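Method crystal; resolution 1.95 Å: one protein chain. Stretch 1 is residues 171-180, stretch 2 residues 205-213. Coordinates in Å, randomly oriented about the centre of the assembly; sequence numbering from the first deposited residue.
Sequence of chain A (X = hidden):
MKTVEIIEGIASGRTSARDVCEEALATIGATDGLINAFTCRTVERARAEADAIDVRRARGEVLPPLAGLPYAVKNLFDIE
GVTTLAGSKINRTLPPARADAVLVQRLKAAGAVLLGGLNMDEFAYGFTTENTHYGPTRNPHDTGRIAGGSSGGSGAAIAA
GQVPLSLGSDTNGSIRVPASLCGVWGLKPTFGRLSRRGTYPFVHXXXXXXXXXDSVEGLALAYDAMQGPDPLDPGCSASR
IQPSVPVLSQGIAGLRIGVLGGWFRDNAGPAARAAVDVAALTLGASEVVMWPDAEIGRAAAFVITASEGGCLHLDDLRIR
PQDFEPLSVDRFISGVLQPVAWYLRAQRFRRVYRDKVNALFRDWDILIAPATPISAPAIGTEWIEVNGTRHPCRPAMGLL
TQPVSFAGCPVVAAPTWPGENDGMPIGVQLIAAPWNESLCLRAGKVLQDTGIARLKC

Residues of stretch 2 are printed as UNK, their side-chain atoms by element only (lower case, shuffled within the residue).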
# COMPACT_ATOMS: atom_id res chain seq x y z
N THR A 171 2.53 1.62 -17.80
CA THR A 171 1.76 1.27 -16.64
C THR A 171 0.99 -0.01 -16.92
O THR A 171 1.16 -1.00 -16.19
CB THR A 171 0.85 2.45 -16.28
OG1 THR A 171 1.66 3.57 -16.05
CG2 THR A 171 0.08 2.18 -14.99
N ASN A 172 0.21 0.02 -17.98
CA ASN A 172 -0.60 -1.11 -18.43
C ASN A 172 -0.29 -1.50 -19.88
O ASN A 172 -1.06 -2.26 -20.49
CB ASN A 172 -2.05 -0.69 -18.34
CG ASN A 172 -2.49 -0.43 -16.89
OD1 ASN A 172 -2.35 -1.30 -16.03
ND2 ASN A 172 -3.00 0.79 -16.63
N GLY A 173 0.81 -1.00 -20.43
CA GLY A 173 1.21 -1.30 -21.80
C GLY A 173 1.91 -0.24 -22.58
O GLY A 173 2.31 -0.48 -23.70
N SER A 174 2.12 0.92 -22.04
CA SER A 174 2.49 2.07 -22.83
C SER A 174 3.90 2.17 -23.41
O SER A 174 4.18 3.15 -24.11
CB SER A 174 2.14 3.34 -22.04
OG SER A 174 0.73 3.51 -22.12
N ILE A 175 4.78 1.20 -23.12
CA ILE A 175 6.02 1.02 -23.87
C ILE A 175 5.84 -0.08 -24.90
O ILE A 175 6.21 0.05 -26.09
CB ILE A 175 7.19 0.64 -22.94
CG1 ILE A 175 7.70 1.89 -22.22
CG2 ILE A 175 8.36 -0.01 -23.71
CD1 ILE A 175 8.65 1.59 -21.05
N ARG A 176 5.28 -1.19 -24.43
CA ARG A 176 5.06 -2.35 -25.28
C ARG A 176 4.11 -2.09 -26.45
O ARG A 176 4.36 -2.59 -27.55
CB ARG A 176 4.61 -3.53 -24.40
CG ARG A 176 5.70 -3.96 -23.44
CD ARG A 176 5.06 -4.80 -22.35
NE ARG A 176 4.24 -3.99 -21.45
CZ ARG A 176 3.33 -4.48 -20.60
NH1 ARG A 176 3.09 -5.77 -20.58
NH2 ARG A 176 2.65 -3.68 -19.77
N VAL A 177 3.05 -1.32 -26.27
CA VAL A 177 2.12 -1.04 -27.33
C VAL A 177 2.77 -0.22 -28.51
O VAL A 177 2.69 -0.66 -29.69
CB VAL A 177 0.82 -0.38 -26.79
CG1 VAL A 177 -0.10 0.10 -27.93
CG2 VAL A 177 0.05 -1.39 -25.89
N PRO A 178 3.41 0.93 -28.24
CA PRO A 178 4.09 1.61 -29.34
C PRO A 178 5.26 0.85 -29.94
O PRO A 178 5.50 0.98 -31.13
CB PRO A 178 4.55 2.96 -28.74
CG PRO A 178 4.35 2.83 -27.28
CD PRO A 178 3.41 1.69 -26.99
N ALA A 179 5.98 0.07 -29.17
CA ALA A 179 6.99 -0.78 -29.73
C ALA A 179 6.36 -1.74 -30.74
O ALA A 179 6.86 -1.89 -31.88
CB ALA A 179 7.72 -1.59 -28.66
N SER A 180 5.24 -2.34 -30.35
CA SER A 180 4.51 -3.25 -31.25
C SER A 180 4.06 -2.56 -32.55
O SER A 180 4.32 -3.06 -33.66
CB SER A 180 3.31 -3.84 -30.56
OG SER A 180 2.63 -4.81 -31.32
N UNK A 205 1.06 2.92 -7.94
CA UNK A 205 1.15 1.47 -7.70
C UNK A 205 1.61 0.64 -8.92
O UNK A 205 1.87 -0.58 -8.79
o UNK A 205 -0.63 1.30 -5.93
c UNK A 205 -0.23 0.92 -7.25
N UNK A 206 1.63 1.22 -10.13
CA UNK A 206 1.91 0.42 -11.33
C UNK A 206 2.86 1.02 -12.36
O UNK A 206 3.37 0.29 -13.21
c UNK A 206 -1.85 -0.78 -11.74
c UNK A 206 -0.52 -0.49 -11.06
c UNK A 206 0.58 -0.02 -12.04
c UNK A 206 0.82 -1.16 -13.00
N UNK A 207 3.16 2.32 -12.31
CA UNK A 207 4.03 2.93 -13.35
C UNK A 207 5.40 2.33 -13.41
O UNK A 207 6.05 2.18 -12.37
c UNK A 207 3.02 5.31 -13.24
o UNK A 207 2.03 4.90 -13.84
c UNK A 207 4.27 4.45 -13.14
o UNK A 207 3.10 6.46 -12.65
N UNK A 208 5.87 2.04 -14.63
CA UNK A 208 7.24 1.61 -14.91
C UNK A 208 7.85 2.58 -15.96
O UNK A 208 7.12 3.12 -16.80
c UNK A 208 7.28 0.27 -15.64
n UNK A 208 6.22 -2.88 -14.09
n UNK A 208 5.29 -1.08 -14.83
c UNK A 208 6.66 -0.89 -14.94
c UNK A 208 5.06 -2.27 -14.27
c UNK A 208 7.23 -2.05 -14.52
N UNK A 209 9.17 2.76 -15.96
CA UNK A 209 9.86 3.56 -16.96
C UNK A 209 10.87 2.69 -17.65
O UNK A 209 11.41 1.75 -17.06
c UNK A 209 10.59 4.72 -16.34
c UNK A 209 9.72 5.69 -15.51
c UNK A 209 8.68 6.35 -16.42
c UNK A 209 10.66 6.71 -14.90
N UNK A 210 11.14 3.00 -18.91
CA UNK A 210 12.08 2.18 -19.69
C UNK A 210 12.36 2.68 -21.09
O UNK A 210 11.73 3.66 -21.57
N UNK A 211 13.35 2.08 -21.75
CA UNK A 211 13.80 2.50 -23.06
C UNK A 211 13.05 1.81 -24.20
O UNK A 211 12.49 0.70 -24.04
c UNK A 211 15.24 2.08 -23.06
c UNK A 211 15.23 0.79 -22.20
c UNK A 211 14.18 1.00 -21.18
N UNK A 212 13.00 2.52 -25.32
CA UNK A 212 12.70 1.94 -26.62
C UNK A 212 13.93 2.21 -27.49
O UNK A 212 14.67 3.16 -27.24
c UNK A 212 10.13 2.37 -26.63
c UNK A 212 8.96 2.61 -27.58
c UNK A 212 9.97 3.30 -25.45
c UNK A 212 11.49 2.58 -27.28
N UNK A 213 14.16 1.35 -28.49
CA UNK A 213 15.40 1.44 -29.24
C UNK A 213 15.34 0.80 -30.59
O UNK A 213 14.41 0.06 -30.93
c UNK A 213 16.59 0.86 -28.41

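Position 205 carries one carbon followed by one oxygen, and its side chain makes no contact with stretch 1. It is Ser 205, outside the contact.

Position 206 has four carbons, forked at the first, with one arm two carbons long. The fork carbon, CB, lies 3.7 Å from Thr 171 CG2, and the one-carbon arm comes within 3.2 Å of Thr 171 O. Branching at CB with unequal arms defines isoleucine: Ile 206. Its CD1 ends the longer arm, 4.4 Å from Asn 172 OD1.

At 207 there are two carbons, the second bearing two oxygens, a short carboxylate. One oxygen sits 2.6 Å from Thr 171 OG1. The residue is Asp 207, and the near oxygen is OD1, which accepts a hydrogen bond from Thr 171 OG1. The CA-to-CB bond points away overall, yet the chi1 of -64° (m) and chi2 of -22° leave the carboxylate within reach of the hydroxyl.

Position 208 shows one carbon and then a five-membered ring of three carbons and two nitrogens, an imidazole; one nitrogen is 4.3 Å from Thr 171 O. This is His 208, the nitrogen being ND1, and the carbonyl approaches the ring obliquely.

Position 209 has four carbons forked at the second, and its CA-to-CB bond points away from stretch 1. It is Leu 209; its closest approach is through backbone, with C 4.2 Å from Ile 175 CD1.

Position 210 has no side-chain atoms, hence Gly 210. Ile 175 CD1 lies 3.6 Å from its N, and an ideal CB on Gly 210 would be a tight fit against that methyl.

At 211 three carbons close a ring onto the backbone N: Pro 211. Its CA-to-CB bond points away from stretch 1, while the backbone O is 4.2 Å from Ile 175 CG2.

Position 212 again has four carbons forked at the second, but here the CA-to-CB bond points toward stretch 1. One terminal carbon is 4.0 Å from Ile 175 O, the other 4.1 Å from Ile 175 CG2. It is Leu 212, and these are CD2 and CD1; CD2 also lies 4.2 Å from Ala 179 N.

Position 213 has a single carbon, out of reach: Ala 213.

The contact, burying 427 Å² in all, has a polar and an apolar part. Thr 171 pairs with Asp 207, their CA atoms 4.3 Å apart, through the one cross-stretch hydrogen bond. Farther along, Ile 175 packs against the strand at Gly 210 and Leu 212.

Stretch 2, residues 205-213: SIDHLGPLA
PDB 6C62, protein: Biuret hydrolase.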